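Local coordinates for protein 2',5'-phosphodiesterase 12 (Homo sapiens, PDB 4Z0V) that belongs to the endonuclease/exonuclease/phosphatase family of DNase I-like proteins, binds a magnesium ion and has an additional N-terminal E-set-like domain, at residues Leu180-Arg185 / Asn285-Trp290; Phe222-Gln227 / Gln267-Gln272; Gly326-Thr331 / Leu391-Ile396. One frame throughout, in Å; residues are numbered along the deposited sequence.

Contact 1 (Leu180-Arg185 / Asn285-Trp290); sequences LQEVDR and NTHLYW. With MG (magnesium ion), chain B.
Gln181 reaches from one β-sheet to Asn285, Thr286 and His287 on the other. Its CB lies 4.1 Å from His287 ND1, and CG sits 3.4 Å from the carbonyl O of Thr286. The chain then bends (chi2 82°), which turns the amide aside toward Asn285. There Gln181 NE2 gives a straight hydrogen bond of 2.8 Å to Asn285 OD1, in the carbonyl plane and on a lone pair, although the two amide planes stand 72° apart. Asn285 returns the grip through ND2, which donates to Leu180 O at 3.0 Å from well above that carbonyl's plane. Each side-chain amide offers both a donor and an acceptor, and Asn285 uses both here, gripping two successive residues, Leu180 and Gln181, of segment 180-185; its ND2 also hydrogen-bonds to Gln267 OE1.

Glu182 extends beyond CG to the magnesium ion, which OE2 binds at 2.0 Å; five waters complete an octahedral shell. OE2 also lies at the edge of the His287 ring, 3.4 Å from CE1, with carboxylate and ring planes only 12° apart. One of the metal's waters donates to Glu182 OE1; Ala135 N hydrogen-bonds to OE1 and Asn132 ND2 to OE2. A further water joins Glu182 N to His287 ND1.

Glu182 and Val183 both face Gly212 in a G1 β-bulge, where strand 177-184 turns a corner. This strand lies between 125-132 and 211-218 in the six-stranded sheet and runs into helix 185-198, whereas 280-287 belongs to the facing sheet, between 265-273 and 322-327.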
loop_
_atom_site.group_PDB
_atom_site.type_symbol
_atom_site.label_atom_id
_atom_site.label_comp_id
_atom_site.label_asym_id
_atom_site.label_seq_id
_atom_site.Cartn_x
_atom_site.Cartn_y
_atom_site.Cartn_z
ATOM N N LEU A 180 0.360 2.085 -0.666
ATOM C CA LEU A 180 -0.147 0.992 -1.463
ATOM C C LEU A 180 -0.599 1.443 -2.829
ATOM O O LEU A 180 -1.126 2.547 -2.965
ATOM C CB LEU A 180 -1.355 0.369 -0.741
ATOM C CG LEU A 180 -1.154 -0.122 0.700
ATOM C CD1 LEU A 180 -2.463 -0.678 1.252
ATOM C CD2 LEU A 180 -0.076 -1.225 0.761
ATOM N N GLN A 181 -0.479 0.550 -3.807
ATOM C CA GLN A 181 -0.956 0.781 -5.162
ATOM C C GLN A 181 -1.904 -0.334 -5.536
ATOM O O GLN A 181 -1.892 -1.397 -4.904
ATOM C CB GLN A 181 0.180 0.886 -6.185
ATOM C CG GLN A 181 1.291 1.889 -5.789
ATOM C CD GLN A 181 2.291 1.283 -4.831
ATOM O OE1 GLN A 181 2.617 0.102 -4.907
ATOM N NE2 GLN A 181 2.793 2.073 -3.896
ATOM N N GLU A 182 -2.770 -0.070 -6.524
ATOM C CA GLU A 182 -3.775 -1.024 -7.026
ATOM C C GLU A 182 -4.748 -1.422 -5.914
ATOM O O GLU A 182 -5.089 -2.610 -5.727
ATOM C CB GLU A 182 -3.123 -2.243 -7.702
ATOM C CG GLU A 182 -2.563 -1.886 -9.076
ATOM C CD GLU A 182 -2.312 -3.096 -9.950
ATOM O OE1 GLU A 182 -3.113 -4.052 -9.885
ATOM O OE2 GLU A 182 -1.324 -3.087 -10.712
ATOM N N VAL A 183 -5.211 -0.405 -5.196
ATOM C CA VAL A 183 -6.197 -0.582 -4.137
ATOM C C VAL A 183 -7.577 -0.372 -4.732
ATOM O O VAL A 183 -7.904 0.748 -5.129
ATOM C CB VAL A 183 -5.943 0.417 -2.962
ATOM C CG1 VAL A 183 -7.012 0.260 -1.856
ATOM C CG2 VAL A 183 -4.532 0.260 -2.383
ATOM N N ASP A 184 -8.423 -1.390 -4.688
ATOM C CA ASP A 184 -9.809 -1.214 -5.168
ATOM C C ASP A 184 -10.596 -0.409 -4.149
ATOM O O ASP A 184 -10.269 -0.440 -2.951
ATOM C CB ASP A 184 -10.501 -2.580 -5.370
ATOM C CG ASP A 184 -9.794 -3.524 -6.308
ATOM O OD1 ASP A 184 -9.054 -4.426 -5.808
ATOM O OD2 ASP A 184 -10.074 -3.463 -7.524
ATOM N N ARG A 185 -11.642 0.312 -4.619
ATOM C CA ARG A 185 -12.472 1.123 -3.730
ATOM C C ARG A 185 -13.001 0.289 -2.545
ATOM O O ARG A 185 -12.830 0.714 -1.400
ATOM C CB ARG A 185 -13.638 1.810 -4.481
ATOM C CG ARG A 185 -14.496 2.675 -3.548
ATOM C CD ARG A 185 -15.673 3.373 -4.223
ATOM N NE ARG A 185 -15.274 4.439 -5.151
ATOM C CZ ARG A 185 -14.816 5.634 -4.788
ATOM N NH1 ARG A 185 -14.649 5.929 -3.504
ATOM N NH2 ARG A 185 -14.495 6.531 -5.705
ATOM N N ASN A 285 3.191 8.983 -2.951
ATOM C CA ASN A 285 2.893 7.630 -3.419
ATOM C C ASN A 285 2.387 7.695 -4.825
ATOM O O ASN A 285 1.600 8.596 -5.149
ATOM C CB ASN A 285 1.830 6.991 -2.489
ATOM C CG ASN A 285 1.430 5.564 -2.808
ATOM O OD1 ASN A 285 2.189 4.781 -3.411
ATOM N ND2 ASN A 285 0.235 5.162 -2.362
ATOM N N THR A 286 2.857 6.794 -5.696
ATOM C CA THR A 286 2.369 6.817 -7.081
ATOM C C THR A 286 2.409 5.435 -7.719
ATOM O O THR A 286 2.931 4.476 -7.153
ATOM C CB THR A 286 3.209 7.820 -7.951
ATOM O OG1 THR A 286 2.498 8.098 -9.166
ATOM C CG2 THR A 286 4.624 7.281 -8.300
ATOM N N HIS A 287 1.789 5.348 -8.899
ATOM C CA HIS A 287 1.797 4.173 -9.764
ATOM C C HIS A 287 1.964 4.735 -11.165
ATOM O O HIS A 287 1.023 5.339 -11.688
ATOM C CB HIS A 287 0.491 3.365 -9.593
ATOM C CG HIS A 287 0.517 2.027 -10.277
ATOM N ND1 HIS A 287 -0.582 1.180 -10.226
ATOM C CD2 HIS A 287 1.489 1.436 -11.022
ATOM C CE1 HIS A 287 -0.250 0.103 -10.930
ATOM N NE2 HIS A 287 0.987 0.200 -11.423
ATOM N N LEU A 288 3.207 4.672 -11.716
ATOM C CA LEU A 288 3.461 5.323 -12.993
ATOM C C LEU A 288 2.949 4.473 -14.130
ATOM O O LEU A 288 2.627 3.307 -13.926
ATOM C CB LEU A 288 4.945 5.629 -13.203
ATOM C CG LEU A 288 5.614 6.607 -12.220
ATOM C CD1 LEU A 288 7.054 6.914 -12.667
ATOM C CD2 LEU A 288 4.816 7.921 -12.057
ATOM N N TYR A 289 2.849 5.085 -15.324
ATOM C CA TYR A 289 2.386 4.393 -16.533
ATOM C C TYR A 289 3.155 3.072 -16.702
ATOM O O TYR A 289 4.353 3.022 -16.463
ATOM C CB TYR A 289 2.577 5.295 -17.723
ATOM C CG TYR A 289 2.115 4.659 -19.012
ATOM C CD1 TYR A 289 0.847 4.084 -19.119
ATOM C CD2 TYR A 289 2.925 4.672 -20.138
ATOM C CE1 TYR A 289 0.406 3.530 -20.323
ATOM C CE2 TYR A 289 2.496 4.123 -21.343
ATOM C CZ TYR A 289 1.226 3.577 -21.438
ATOM O OH TYR A 289 0.821 3.052 -22.641
ATOM N N TRP A 290 2.452 2.010 -17.060
ATOM C CA TRP A 290 2.973 0.651 -17.045
ATOM C C TRP A 290 3.624 0.130 -18.331
ATOM O O TRP A 290 4.375 -0.836 -18.234
ATOM C CB TRP A 290 1.810 -0.311 -16.700
ATOM C CG TRP A 290 0.753 -0.325 -17.767
ATOM C CD1 TRP A 290 -0.251 0.584 -17.937
ATOM C CD2 TRP A 290 0.684 -1.213 -18.897
ATOM N NE1 TRP A 290 -0.963 0.294 -19.073
ATOM C CE2 TRP A 290 -0.396 -0.789 -19.696
ATOM C CE3 TRP A 290 1.433 -2.330 -19.309
ATOM C CZ2 TRP A 290 -0.761 -1.451 -20.873
ATOM C CZ3 TRP A 290 1.088 -2.971 -20.491
ATOM C CH2 TRP A 290 0.003 -2.534 -21.257
HETATM MG MG MG B . -0.502 -4.664 -11.658
HETATM O O HOH W 1 -2.749 2.018 -8.630
HETATM O O HOH W 2 -2.406 -5.457 -12.061
HETATM O O HOH W 3 -0.768 -3.710 -13.542
HETATM O O HOH W 4 1.397 -3.973 -11.693
HETATM O O HOH W 5 0.288 -6.392 -12.648
HETATM O O HOH W 6 -0.222 -5.618 -9.795
#

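Contact 2 (Phe222-Gln227 / Gln267-Gln272); sequences FSLLSQ and QVSVLQ
Phe222 lays its ring across Leu271, whose CD1 sits over one face, 4.0 Å above the plane and offset toward the rim, while Leu271 CB lies 3.8 Å from Phe222 CD1. Leu271 also turns its other methyl to a neighbour, CD2 meeting Leu224 CD1 at 3.9 Å; a branched leucine thus serves two partners at once.

The two strands form an antiparallel ladder, with Ser223 and Gln272 a hydrogen-bonded pair and Leu224 and Leu271 a non-hydrogen-bonded one. A classic β-bulge then shifts the register: Leu225 and Ser226 both face Val270. Leu225 N donates to Val270 O at 2.8 Å, Ser226 N adds only a weak bond to that same oxygen, and Val270 N gives a nearly straight 2.9 Å bond to Ser226 O.

At the bulge the Leu225 side chain points toward the other strand, and its CG lies 3.7 Å from Gln272 CB, packing on the aliphatic base of the glutamine, whose NE2 hydrogen-bonds to Ser277 O. Ser226 is small enough to bring OG to 3.7 Å from Val270 CB, and that hydroxyl bonds to Tyr317 and His228. Farther along, a water accepts from Gln227 NE2 at 3.0 Å, donates to Val268 O and also hydrogen-bonds with Ser269 OG.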
loop_
_atom_site.group_PDB
_atom_site.type_symbol
_atom_site.label_atom_id
_atom_site.label_comp_id
_atom_site.label_asym_id
_atom_site.label_seq_id
_atom_site.Cartn_x
_atom_site.Cartn_y
_atom_site.Cartn_z
ATOM N N PHE A 222 2.137 9.756 14.110
ATOM C CA PHE A 222 1.854 10.829 13.138
ATOM C C PHE A 222 0.413 11.291 13.101
ATOM O O PHE A 222 -0.500 10.498 13.306
ATOM C CB PHE A 222 2.176 10.337 11.701
ATOM C CG PHE A 222 3.643 10.080 11.447
ATOM C CD1 PHE A 222 4.549 11.134 11.385
ATOM C CD2 PHE A 222 4.129 8.775 11.340
ATOM C CE1 PHE A 222 5.906 10.894 11.150
ATOM C CE2 PHE A 222 5.493 8.533 11.120
ATOM C CZ PHE A 222 6.373 9.594 11.039
ATOM N N SER A 223 0.224 12.550 12.701
ATOM C CA SER A 223 -1.077 13.143 12.402
ATOM C C SER A 223 -1.011 13.651 10.966
ATOM O O SER A 223 0.045 14.137 10.533
ATOM C CB SER A 223 -1.408 14.299 13.350
ATOM O OG SER A 223 -1.705 13.809 14.649
ATOM N N LEU A 224 -2.140 13.636 10.272
ATOM C CA LEU A 224 -2.165 14.160 8.906
ATOM C C LEU A 224 -2.397 15.673 8.937
ATOM O O LEU A 224 -3.341 16.127 9.577
ATOM C CB LEU A 224 -3.285 13.451 8.138
ATOM C CG LEU A 224 -3.546 13.910 6.701
ATOM C CD1 LEU A 224 -2.367 13.540 5.785
ATOM C CD2 LEU A 224 -4.829 13.241 6.168
ATOM N N LEU A 225 -1.498 16.452 8.332
ATOM C CA LEU A 225 -1.662 17.913 8.265
ATOM C C LEU A 225 -2.466 18.324 7.045
ATOM O O LEU A 225 -3.420 19.120 7.153
ATOM C CB LEU A 225 -0.304 18.643 8.246
ATOM C CG LEU A 225 0.505 18.535 9.534
ATOM C CD1 LEU A 225 1.774 19.410 9.454
ATOM C CD2 LEU A 225 -0.362 18.930 10.777
ATOM N N SER A 226 -2.016 17.883 5.866
ATOM C CA SER A 226 -2.646 18.310 4.623
ATOM C C SER A 226 -2.407 17.312 3.500
ATOM O O SER A 226 -1.558 16.426 3.617
ATOM C CB SER A 226 -2.085 19.675 4.217
ATOM O OG SER A 226 -0.685 19.584 4.052
ATOM N N GLN A 227 -3.186 17.450 2.411
ATOM C CA GLN A 227 -3.083 16.525 1.274
ATOM C C GLN A 227 -2.923 17.325 -0.007
ATOM O O GLN A 227 -3.482 18.421 -0.144
ATOM C CB GLN A 227 -4.301 15.601 1.187
ATOM C CG GLN A 227 -4.494 14.724 2.437
ATOM C CD GLN A 227 -5.808 14.008 2.364
ATOM O OE1 GLN A 227 -6.797 14.443 2.955
ATOM N NE2 GLN A 227 -5.851 12.908 1.609
ATOM N N GLN A 267 -0.225 10.722 -5.079
ATOM C CA GLN A 267 -0.838 11.003 -3.782
ATOM C C GLN A 267 0.232 11.640 -2.908
ATOM O O GLN A 267 1.374 11.157 -2.859
ATOM C CB GLN A 267 -1.358 9.684 -3.211
ATOM C CG GLN A 267 -1.930 9.749 -1.802
ATOM C CD GLN A 267 -2.502 8.391 -1.435
ATOM O OE1 GLN A 267 -1.792 7.367 -1.429
ATOM N NE2 GLN A 267 -3.807 8.358 -1.187
ATOM N N VAL A 268 -0.095 12.754 -2.264
ATOM C CA VAL A 268 0.873 13.432 -1.427
ATOM C C VAL A 268 0.186 13.761 -0.117
ATOM O O VAL A 268 -0.865 14.423 -0.117
ATOM C CB VAL A 268 1.501 14.691 -2.073
ATOM C CG1 VAL A 268 2.460 15.376 -1.099
ATOM C CG2 VAL A 268 2.224 14.376 -3.392
ATOM N N SER A 269 0.820 13.361 0.975
ATOM C CA SER A 269 0.294 13.618 2.323
ATOM C C SER A 269 1.398 14.184 3.199
ATOM O O SER A 269 2.474 13.584 3.280
ATOM C CB SER A 269 -0.232 12.317 2.925
ATOM O OG SER A 269 -1.058 11.612 2.007
ATOM N N VAL A 270 1.132 15.294 3.886
ATOM C CA VAL A 270 2.134 15.856 4.789
ATOM C C VAL A 270 1.748 15.442 6.198
ATOM O O VAL A 270 0.643 15.743 6.634
ATOM C CB VAL A 270 2.259 17.385 4.633
ATOM C CG1 VAL A 270 3.163 17.968 5.727
ATOM C CG2 VAL A 270 2.798 17.740 3.238
ATOM N N LEU A 271 2.674 14.767 6.907
ATOM C CA LEU A 271 2.439 14.257 8.253
ATOM C C LEU A 271 3.225 15.023 9.274
ATOM O O LEU A 271 4.331 15.505 8.997
ATOM C CB LEU A 271 2.852 12.762 8.347
ATOM C CG LEU A 271 2.268 11.795 7.309
ATOM C CD1 LEU A 271 2.818 10.409 7.516
ATOM C CD2 LEU A 271 0.721 11.771 7.371
ATOM N N GLN A 272 2.680 15.098 10.476
ATOM C CA GLN A 272 3.395 15.734 11.569
ATOM C C GLN A 272 3.695 14.705 12.635
ATOM O O GLN A 272 2.810 13.932 13.020
ATOM C CB GLN A 272 2.554 16.885 12.142
ATOM C CG GLN A 272 2.945 17.313 13.537
ATOM C CD GLN A 272 4.175 18.153 13.529
ATOM O OE1 GLN A 272 4.200 19.228 12.934
ATOM N NE2 GLN A 272 5.188 17.717 14.274
HETATM O O HOH W 7 -3.252 12.351 0.318
#

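Contact 3 (Gly326-Thr331 / Leu391-Ile396); sequences GDFNST and LDYIFI
Gly326 and Tyr393 form an antiparallel hydrogen-bonded pair: Tyr393 N donates to Gly326 O at 3.2 Å, while Gly326 N returns only a weak bond to Tyr393 O. The glycine's nearly fully extended backbone (phi 161°) would jam a CB against the preceding carbonyl. Asp327 and Asp392 follow as a non-hydrogen-bonded pair, and beyond them Phe328 N bonds to Leu391 O at 2.9 Å.

Asp327 closes an Asx turn, its OD1 accepting from Asn329 N at 3.1 Å. The same OD1 lies 3.9 Å from Asp392 OD1; the other oxygens have outside partners, Asn132 for Asp327 OD2 and Thr381 and His430 for Asp392 OD2. Leu391 runs alongside Asp327 and meets Thr331 CG2 with CD2 at 3.9 Å, its branched apolar end packing into the bend of segment 326-331.

On the other face Phe395 points its edge at the face of Phe328, centroids 5.1 Å apart and planes at 65°, and Tyr393 CD2 packs against Phe328 CD1. Tyrosine suits its place: its OH reaches past the rings to donate to Ser330 O, in the carbonyl plane, at 2.7 Å.

Helix 335-342 covers this cluster through Met336, Tyr337 and Val340, while strand 433-439 of the other sheet packs against Asp392 and Ile394.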
loop_
_atom_site.group_PDB
_atom_site.type_symbol
_atom_site.label_atom_id
_atom_site.label_comp_id
_atom_site.label_asym_id
_atom_site.label_seq_id
_atom_site.Cartn_x
_atom_site.Cartn_y
_atom_site.Cartn_z
ATOM N N GLY A 326 6.350 3.947 -4.349
ATOM C CA GLY A 326 5.536 3.725 -5.534
ATOM C C GLY A 326 5.882 2.528 -6.364
ATOM O O GLY A 326 6.902 1.873 -6.142
ATOM N N ASP A 327 4.962 2.195 -7.263
ATOM C CA ASP A 327 5.245 1.222 -8.309
ATOM C C ASP A 327 5.603 2.108 -9.491
ATOM O O ASP A 327 4.733 2.756 -10.073
ATOM C CB ASP A 327 4.052 0.318 -8.548
ATOM C CG ASP A 327 4.259 -0.628 -9.707
ATOM O OD1 ASP A 327 5.266 -0.461 -10.450
ATOM O OD2 ASP A 327 3.403 -1.511 -9.899
ATOM N N PHE A 328 6.892 2.249 -9.752
ATOM C CA PHE A 328 7.355 3.166 -10.778
ATOM C C PHE A 328 7.415 2.519 -12.153
ATOM O O PHE A 328 7.734 3.209 -13.114
ATOM C CB PHE A 328 8.732 3.713 -10.385
ATOM C CG PHE A 328 8.654 4.548 -9.128
ATOM C CD1 PHE A 328 8.780 3.959 -7.874
ATOM C CD2 PHE A 328 8.406 5.916 -9.196
ATOM C CE1 PHE A 328 8.692 4.737 -6.704
ATOM C CE2 PHE A 328 8.261 6.672 -8.020
ATOM C CZ PHE A 328 8.413 6.074 -6.791
ATOM N N ASN A 329 7.108 1.211 -12.255
ATOM C CA ASN A 329 7.161 0.458 -13.536
ATOM C C ASN A 329 8.474 0.755 -14.297
ATOM O O ASN A 329 8.485 0.834 -15.533
ATOM C CB ASN A 329 5.931 0.832 -14.387
ATOM C CG ASN A 329 4.738 -0.013 -14.030
ATOM O OD1 ASN A 329 4.809 -1.237 -14.097
ATOM N ND2 ASN A 329 3.588 0.609 -13.741
ATOM N N SER A 330 9.578 0.904 -13.529
ATOM C CA SER A 330 10.910 1.236 -14.063
ATOM C C SER A 330 11.959 0.440 -13.365
ATOM O O SER A 330 12.091 0.530 -12.142
ATOM C CB SER A 330 11.228 2.720 -13.886
ATOM O OG SER A 330 10.158 3.571 -14.256
ATOM N N THR A 331 12.782 -0.266 -14.141
ATOM C CA THR A 331 13.872 -1.019 -13.530
ATOM C C THR A 331 15.089 -0.102 -13.273
ATOM O O THR A 331 15.122 1.001 -13.812
ATOM C CB THR A 331 14.266 -2.216 -14.403
ATOM O OG1 THR A 331 14.918 -1.727 -15.583
ATOM C CG2 THR A 331 13.091 -3.159 -14.699
ATOM N N LEU A 391 10.569 -3.100 -9.963
ATOM C CA LEU A 391 9.729 -1.995 -10.443
ATOM C C LEU A 391 9.337 -1.020 -9.349
ATOM O O LEU A 391 8.872 0.083 -9.658
ATOM C CB LEU A 391 8.422 -2.582 -11.033
ATOM C CG LEU A 391 8.581 -3.563 -12.230
ATOM C CD1 LEU A 391 7.240 -4.057 -12.693
ATOM C CD2 LEU A 391 9.381 -2.953 -13.380
ATOM N N ASP A 392 9.455 -1.455 -8.092
ATOM C CA ASP A 392 8.996 -0.722 -6.890
ATOM C C ASP A 392 10.134 -0.164 -6.099
ATOM O O ASP A 392 11.177 -0.816 -5.964
ATOM C CB ASP A 392 8.190 -1.669 -5.979
ATOM C CG ASP A 392 7.025 -2.310 -6.707
ATOM O OD1 ASP A 392 5.964 -1.661 -6.809
ATOM O OD2 ASP A 392 7.208 -3.421 -7.272
ATOM N N TYR A 393 9.942 1.044 -5.539
ATOM C CA TYR A 393 10.997 1.663 -4.735
ATOM C C TYR A 393 10.446 2.452 -3.572
ATOM O O TYR A 393 9.320 2.948 -3.636
ATOM C CB TYR A 393 11.852 2.614 -5.588
ATOM C CG TYR A 393 12.447 1.979 -6.830
ATOM C CD1 TYR A 393 13.664 1.304 -6.775
ATOM C CD2 TYR A 393 11.790 2.049 -8.053
ATOM C CE1 TYR A 393 14.191 0.672 -7.906
ATOM C CE2 TYR A 393 12.296 1.410 -9.186
ATOM C CZ TYR A 393 13.509 0.742 -9.111
ATOM O OH TYR A 393 13.997 0.101 -10.226
ATOM N N ILE A 394 11.253 2.588 -2.513
ATOM C CA ILE A 394 10.982 3.516 -1.416
ATOM C C ILE A 394 12.113 4.531 -1.538
ATOM O O ILE A 394 13.230 4.199 -1.164
ATOM C CB ILE A 394 10.900 2.871 -0.021
ATOM C CG1 ILE A 394 9.690 1.891 0.067
ATOM C CG2 ILE A 394 10.805 3.969 1.077
ATOM C CD1 ILE A 394 9.775 0.909 1.296
ATOM N N PHE A 395 11.863 5.684 -2.132
ATOM C CA PHE A 395 12.921 6.690 -2.294
ATOM C C PHE A 395 12.937 7.585 -1.078
ATOM O O PHE A 395 11.884 8.118 -0.680
ATOM C CB PHE A 395 12.731 7.509 -3.564
ATOM C CG PHE A 395 12.968 6.743 -4.847
ATOM C CD1 PHE A 395 14.232 6.240 -5.157
ATOM C CD2 PHE A 395 11.946 6.583 -5.776
ATOM C CE1 PHE A 395 14.446 5.526 -6.343
ATOM C CE2 PHE A 395 12.176 5.905 -6.983
ATOM C CZ PHE A 395 13.427 5.399 -7.264
ATOM N N ILE A 396 14.133 7.754 -0.470
ATOM C CA ILE A 396 14.211 8.557 0.760
ATOM C C ILE A 396 15.107 9.757 0.591
ATOM O O ILE A 396 16.113 9.693 -0.094
ATOM C CB ILE A 396 14.649 7.732 1.984
ATOM C CG1 ILE A 396 16.094 7.180 1.825
ATOM C CG2 ILE A 396 13.634 6.601 2.285
ATOM C CD1 ILE A 396 16.737 6.683 3.084
#

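Contacts 2 and 3 lie within one sheet, and contact 1 ties that sheet to its partner in the DNase I-like α/β sandwich. Centres are about 18 Å apart for contacts 1 and 2, about 11 Å for 1 and 3, and about 21 Å for 2 and 3, which do not touch. Strand 280-287 lies between them: Asn285 O is 2.8 Å from Gln267 N, and farther along the chain Leu288 N is 3.0 Å from Asp327 O, both probable hydrogen bonds. Contacts 1 and 3 converge near the magnesium ion: Glu182 binds it, the nearest Asp327 side-chain atom is about 5 Å from it, and Asp327 OD2 lies 3.3 Å from His287 NE2.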